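Local structure of putative hydrolase (Bacteroides ovatus, 4HBS) at residues 287-299 with 309-323. The protein is of unknown function but is probably a hydrolase, a five-bladed beta-propeller related to the beta-fructosidase clan and perhaps acting on glycosides. Residues are numbered along the deposited sequence; the frame is centred on the assembly and turned at random. Where two conformers were deposited one is given.
With GOL (glycerol), chain C.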
loop_
_atom_site.group_PDB
_atom_site.type_symbol
_atom_site.label_atom_id
_atom_site.label_comp_id
_atom_site.label_asym_id
_atom_site.label_seq_id
_atom_site.Cartn_x
_atom_site.Cartn_y
_atom_site.Cartn_z
ATOM N N THR A 287 -3.788 -19.652 -9.888
ATOM C CA THR A 287 -3.091 -18.395 -10.191
ATOM C C THR A 287 -3.752 -17.709 -11.412
ATOM O O THR A 287 -4.069 -18.400 -12.386
ATOM C CB THR A 287 -1.580 -18.633 -10.413
ATOM O OG1 THR A 287 -0.941 -17.364 -10.527
ATOM C CG2 THR A 287 -1.265 -19.468 -11.655
ATOM N N ILE A 288 -4.002 -16.377 -11.346
ATOM C CA ILE A 288 -4.628 -15.656 -12.460
ATOM C C ILE A 288 -3.577 -14.933 -13.338
ATOM O O ILE A 288 -3.966 -14.274 -14.288
ATOM C CB ILE A 288 -5.787 -14.712 -12.011
ATOM C CG1 ILE A 288 -5.318 -13.510 -11.167
ATOM C CG2 ILE A 288 -6.858 -15.521 -11.272
ATOM C CD1 ILE A 288 -6.297 -12.415 -11.112
ATOM N N ILE A 289 -2.270 -15.117 -13.070
ATOM C CA ILE A 289 -1.156 -14.584 -13.889
ATOM C C ILE A 289 -0.524 -15.810 -14.573
ATOM O O ILE A 289 -0.912 -16.931 -14.225
ATOM C CB ILE A 289 -0.139 -13.770 -13.028
ATOM C CG1 ILE A 289 0.381 -14.573 -11.808
ATOM C CG2 ILE A 289 -0.776 -12.491 -12.578
ATOM C CD1 ILE A 289 1.614 -14.040 -11.195
ATOM N N PRO A 290 0.440 -15.690 -15.514
ATOM C CA PRO A 290 1.013 -16.915 -16.117
ATOM C C PRO A 290 1.757 -17.780 -15.088
ATOM O O PRO A 290 2.169 -17.287 -14.029
ATOM C CB PRO A 290 1.950 -16.379 -17.199
ATOM C CG PRO A 290 1.514 -14.969 -17.430
ATOM C CD PRO A 290 1.033 -14.479 -16.107
ATOM N N LEU A 291 1.926 -19.077 -15.399
ATOM C CA LEU A 291 2.594 -20.037 -14.488
ATOM C C LEU A 291 4.123 -19.813 -14.455
ATOM O O LEU A 291 4.805 -20.214 -13.503
ATOM C CB LEU A 291 2.278 -21.493 -14.902
ATOM C CG LEU A 291 0.906 -22.032 -14.467
ATOM C CD1 LEU A 291 -0.246 -21.201 -15.049
ATOM C CD2 LEU A 291 0.748 -23.494 -14.868
ATOM N N GLU A 292 4.623 -19.115 -15.478
ATOM C CA GLU A 292 6.032 -18.774 -15.679
ATOM C C GLU A 292 6.329 -17.347 -15.118
ATOM O O GLU A 292 7.451 -16.849 -15.266
ATOM C CB GLU A 292 6.411 -18.890 -17.197
ATOM C CG GLU A 292 5.274 -18.591 -18.179
ATOM C CD GLU A 292 5.650 -18.375 -19.628
ATOM O OE1 GLU A 292 6.813 -18.653 -20.004
ATOM O OE2 GLU A 292 4.763 -17.930 -20.394
ATOM N N SER A 293 5.329 -16.713 -14.453
ATOM C CA SER A 293 5.451 -15.388 -13.865
ATOM C C SER A 293 5.250 -15.456 -12.394
ATOM O O SER A 293 4.560 -16.339 -11.886
ATOM C CB SER A 293 4.416 -14.445 -14.454
ATOM O OG SER A 293 4.665 -14.218 -15.831
ATOM N N ALA A 294 5.826 -14.489 -11.708
ATOM C CA ALA A 294 5.753 -14.349 -10.263
ATOM C C ALA A 294 5.655 -12.891 -9.947
ATOM O O ALA A 294 6.272 -12.083 -10.641
ATOM C CB ALA A 294 6.991 -14.943 -9.634
ATOM N N CYS A 295 4.828 -12.522 -8.983
ATOM C CA CYS A 295 4.703 -11.121 -8.602
ATOM C C CYS A 295 4.090 -11.007 -7.203
ATOM O O CYS A 295 3.459 -11.955 -6.733
ATOM C CB CYS A 295 3.900 -10.340 -9.651
ATOM S SG CYS A 295 2.270 -9.778 -9.099
ATOM N N SER A 296 4.287 -9.856 -6.544
ATOM C CA SER A 296 3.740 -9.596 -5.210
ATOM C C SER A 296 3.000 -8.255 -5.185
ATOM O O SER A 296 3.345 -7.339 -5.936
ATOM C CB SER A 296 4.848 -9.608 -4.164
ATOM O OG SER A 296 5.749 -8.535 -4.370
HETATM N N MSE A 297 1.998 -8.142 -4.299
HETATM C CA MSE A 297 1.160 -6.955 -4.152
HETATM C C MSE A 297 0.588 -6.534 -5.518
HETATM O O MSE A 297 0.888 -5.446 -6.005
HETATM C CB MSE A 297 1.937 -5.787 -3.466
HETATM C CG MSE A 297 1.890 -5.838 -1.953
HETATM SE SE MSE A 297 0.078 -5.818 -1.265
HETATM C CE MSE A 297 0.388 -6.555 0.509
ATOM N N PRO A 298 -0.192 -7.412 -6.176
ATOM C CA PRO A 298 -0.740 -7.059 -7.494
ATOM C C PRO A 298 -1.836 -6.017 -7.371
ATOM O O PRO A 298 -2.747 -6.197 -6.572
ATOM C CB PRO A 298 -1.291 -8.389 -7.995
ATOM C CG PRO A 298 -1.686 -9.102 -6.776
ATOM C CD PRO A 298 -0.642 -8.751 -5.756
ATOM N N TRP A 299 -1.739 -4.930 -8.136
ATOM C CA TRP A 299 -2.726 -3.852 -8.149
ATOM C C TRP A 299 -3.431 -3.899 -9.434
ATOM O O TRP A 299 -2.792 -3.662 -10.455
ATOM C CB TRP A 299 -2.037 -2.498 -7.997
ATOM C CG TRP A 299 -1.530 -2.277 -6.621
ATOM C CD1 TRP A 299 -0.289 -2.575 -6.141
ATOM C CD2 TRP A 299 -2.298 -1.824 -5.511
ATOM N NE1 TRP A 299 -0.238 -2.343 -4.788
ATOM C CE2 TRP A 299 -1.458 -1.857 -4.376
ATOM C CE3 TRP A 299 -3.626 -1.399 -5.360
ATOM C CZ2 TRP A 299 -1.899 -1.440 -3.108
ATOM C CZ3 TRP A 299 -4.060 -0.993 -4.108
ATOM C CH2 TRP A 299 -3.203 -1.015 -3.003
HETATM N N MSE A 309 -2.704 -5.087 -14.609
HETATM C CA MSE A 309 -2.225 -5.443 -13.278
HETATM C C MSE A 309 -0.827 -4.961 -13.140
HETATM O O MSE A 309 -0.059 -5.163 -14.071
HETATM C CB MSE A 309 -2.257 -6.946 -13.090
HETATM C CG MSE A 309 -1.857 -7.368 -11.711
HETATM SE SE MSE A 309 -1.914 -9.295 -11.546
HETATM C CE MSE A 309 -0.208 -9.444 -11.144
ATOM N N ILE A 310 -0.466 -4.342 -11.996
ATOM C CA ILE A 310 0.910 -3.876 -11.760
ATOM C C ILE A 310 1.380 -4.483 -10.468
ATOM O O ILE A 310 0.723 -4.337 -9.449
ATOM C CB ILE A 310 1.058 -2.335 -11.750
ATOM C CG1 ILE A 310 0.565 -1.733 -13.076
ATOM C CG2 ILE A 310 2.541 -1.931 -11.498
ATOM C CD1 ILE A 310 0.296 -0.346 -12.988
ATOM N N GLY A 311 2.509 -5.153 -10.514
ATOM C CA GLY A 311 3.081 -5.799 -9.345
ATOM C C GLY A 311 4.583 -5.741 -9.344
ATOM O O GLY A 311 5.202 -5.480 -10.372
ATOM N N GLN A 312 5.169 -5.950 -8.187
ATOM C CA GLN A 312 6.610 -5.966 -8.037
ATOM C C GLN A 312 7.108 -7.332 -8.400
ATOM O O GLN A 312 6.502 -8.311 -7.982
ATOM C CB GLN A 312 6.962 -5.664 -6.603
ATOM C CG GLN A 312 8.432 -5.413 -6.374
ATOM C CD GLN A 312 8.741 -5.425 -4.917
ATOM O OE1 GLN A 312 7.847 -5.539 -4.056
ATOM N NE2 GLN A 312 10.012 -5.314 -4.609
ATOM N N SER A 313 8.224 -7.429 -9.129
ATOM C CA SER A 313 8.781 -8.739 -9.477
ATOM C C SER A 313 9.214 -9.459 -8.189
ATOM O O SER A 313 9.367 -8.823 -7.143
ATOM C CB SER A 313 9.936 -8.605 -10.465
ATOM O OG SER A 313 11.028 -7.891 -9.916
HETATM N N MSE A 314 9.343 -10.781 -8.262
HETATM C CA MSE A 314 9.631 -11.619 -7.102
HETATM C C MSE A 314 10.980 -11.377 -6.403
HETATM O O MSE A 314 11.923 -10.861 -7.000
HETATM C CB MSE A 314 9.548 -13.086 -7.476
HETATM C CG MSE A 314 10.753 -13.585 -8.247
HETATM SE SE MSE A 314 10.496 -15.356 -8.943
HETATM C CE MSE A 314 9.620 -16.237 -7.355
ATOM N N TRP A 315 11.023 -11.841 -5.125
ATOM C CA TRP A 315 12.090 -11.750 -4.129
ATOM C C TRP A 315 12.687 -10.336 -4.078
ATOM O O TRP A 315 13.893 -10.093 -4.228
ATOM C CB TRP A 315 13.145 -12.865 -4.285
ATOM C CG TRP A 315 12.680 -14.197 -3.743
ATOM C CD1 TRP A 315 12.569 -15.371 -4.432
ATOM C CD2 TRP A 315 12.255 -14.480 -2.394
ATOM N NE1 TRP A 315 12.115 -16.371 -3.597
ATOM C CE2 TRP A 315 11.909 -15.850 -2.343
ATOM C CE3 TRP A 315 12.142 -13.708 -1.219
ATOM C CZ2 TRP A 315 11.449 -16.462 -1.168
ATOM C CZ3 TRP A 315 11.675 -14.313 -0.062
ATOM C CH2 TRP A 315 11.337 -15.672 -0.042
ATOM N N PHE A 316 11.777 -9.388 -3.788
ATOM C CA PHE A 316 12.087 -7.966 -3.621
ATOM C C PHE A 316 12.817 -7.396 -4.845
ATOM O O PHE A 316 13.816 -6.671 -4.706
ATOM C CB PHE A 316 12.927 -7.738 -2.358
ATOM C CG PHE A 316 12.297 -8.267 -1.102
ATOM C CD1 PHE A 316 11.216 -7.625 -0.532
ATOM C CD2 PHE A 316 12.835 -9.365 -0.442
ATOM C CE1 PHE A 316 10.682 -8.060 0.680
ATOM C CE2 PHE A 316 12.276 -9.827 0.752
ATOM C CZ PHE A 316 11.213 -9.163 1.314
ATOM N N GLY A 317 12.333 -7.750 -6.025
ATOM C CA GLY A 317 12.942 -7.292 -7.257
ATOM C C GLY A 317 12.645 -5.832 -7.477
ATOM O O GLY A 317 11.618 -5.325 -7.025
ATOM N N ARG A 318 13.565 -5.143 -8.125
ATOM C CA ARG A 318 13.414 -3.733 -8.432
ATOM C C ARG A 318 12.587 -3.581 -9.689
ATOM O O ARG A 318 12.080 -2.488 -9.909
ATOM C CB ARG A 318 14.782 -3.048 -8.585
ATOM C CG ARG A 318 15.639 -3.136 -7.335
ATOM C CD ARG A 318 16.949 -2.370 -7.424
ATOM N NE ARG A 318 17.900 -2.916 -8.416
ATOM C CZ ARG A 318 18.344 -2.295 -9.524
ATOM N NH1 ARG A 318 17.901 -1.077 -9.846
ATOM N NH2 ARG A 318 19.224 -2.895 -10.322
ATOM N N ASP A 319 12.421 -4.653 -10.517
ATOM C CA ASP A 319 11.583 -4.566 -11.730
ATOM C C ASP A 319 10.082 -4.528 -11.364
ATOM O O ASP A 319 9.598 -5.431 -10.688
ATOM C CB ASP A 319 11.853 -5.740 -12.711
ATOM C CG ASP A 319 13.184 -5.703 -13.465
ATOM O OD1 ASP A 319 13.888 -4.668 -13.386
ATOM O OD2 ASP A 319 13.508 -6.704 -14.155
ATOM N N VAL A 320 9.372 -3.456 -11.784
ATOM C CA VAL A 320 7.924 -3.293 -11.586
ATOM C C VAL A 320 7.269 -3.907 -12.800
ATOM O O VAL A 320 7.510 -3.429 -13.909
ATOM C CB VAL A 320 7.540 -1.809 -11.413
ATOM C CG1 VAL A 320 6.023 -1.640 -11.328
ATOM C CG2 VAL A 320 8.230 -1.223 -10.187
ATOM N N LEU A 321 6.478 -4.975 -12.613
ATOM C CA LEU A 321 5.856 -5.715 -13.710
ATOM C C LEU A 321 4.453 -5.264 -14.030
ATOM O O LEU A 321 3.753 -4.753 -13.161
ATOM C CB LEU A 321 5.800 -7.204 -13.360
ATOM C CG LEU A 321 7.112 -7.832 -12.937
ATOM C CD1 LEU A 321 6.925 -9.298 -12.677
ATOM C CD2 LEU A 321 8.205 -7.590 -13.971
HETATM N N MSE A 322 4.025 -5.508 -15.279
HETATM C CA MSE A 322 2.674 -5.211 -15.721
HETATM C C MSE A 322 2.151 -6.348 -16.587
HETATM O O MSE A 322 2.880 -6.843 -17.450
HETATM C CB MSE A 322 2.599 -3.889 -16.487
HETATM C CG MSE A 322 1.147 -3.464 -16.772
HETATM SE SE MSE A 322 0.955 -1.861 -17.808
HETATM C CE MSE A 322 1.281 -0.693 -16.474
ATOM N N PHE A 323 0.875 -6.741 -16.358
ATOM C CA PHE A 323 0.142 -7.773 -17.115
ATOM C C PHE A 323 -1.186 -7.208 -17.535
ATOM O O PHE A 323 -1.643 -6.244 -16.924
ATOM C CB PHE A 323 -0.109 -9.027 -16.266
ATOM C CG PHE A 323 1.075 -9.566 -15.513
ATOM C CD1 PHE A 323 1.504 -8.964 -14.341
ATOM C CD2 PHE A 323 1.726 -10.714 -15.942
ATOM C CE1 PHE A 323 2.589 -9.476 -13.629
ATOM C CE2 PHE A 323 2.799 -11.232 -15.222
ATOM C CZ PHE A 323 3.222 -10.611 -14.068
HETATM C C1 GOL C . 9.907 -12.398 -11.811
HETATM O O1 GOL C . 8.924 -11.932 -10.900
HETATM C C2 GOL C . 9.305 -13.246 -12.907
HETATM O O2 GOL C . 8.046 -12.686 -13.299
HETATM C C3 GOL C . 10.287 -13.207 -14.060
HETATM O O3 GOL C . 9.648 -13.304 -15.331
#
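Ile289 CB lies over one face of the Phe323 ring, while Ser293 OG, hydrogen-bonded to Gln335, meets the ring edge in its plane, 3.6 Å from Phe323 CE2. Pro290 CD approaches the same ring carbon obliquely. The Trp299 indole has the carbonyl oxygen of Ile310 near its plane, at one edge. On the sheet face opposite Ile310 and Trp299, selenomethionine Met309, with CG anti to the backbone N (chi1 -176°), is trans as far as SE, then bends at its last torsion and brings its methyl CE among Ile289 CG2, Cys295 SG and Pro298 CB, crossing Ile289 at about a right angle. Beside the loop following strand 306-312, Ala294 CB packs against SE of Met314 at 3.6 Å. A glycerol, probably from the crystallisation liquor, bridges there: its O1 donates to Ala294 O (2.7 Å) and accepts from Met314 N (2.9 Å). Gln312 NE2 donates to Val356 O and, across the 313-318 connection, to Gly317 O (2.9 Å), close to the amide plane. Paired backbone bonds join Ser296 with Gln312 and Trp299 with Ile310; between them a beta bulge at Met297 leads into hairpin 298-303/306-312, which, with strand 319-325 supplying Phe323, belongs to a four-stranded antiparallel blade of the five-bladed beta-propeller.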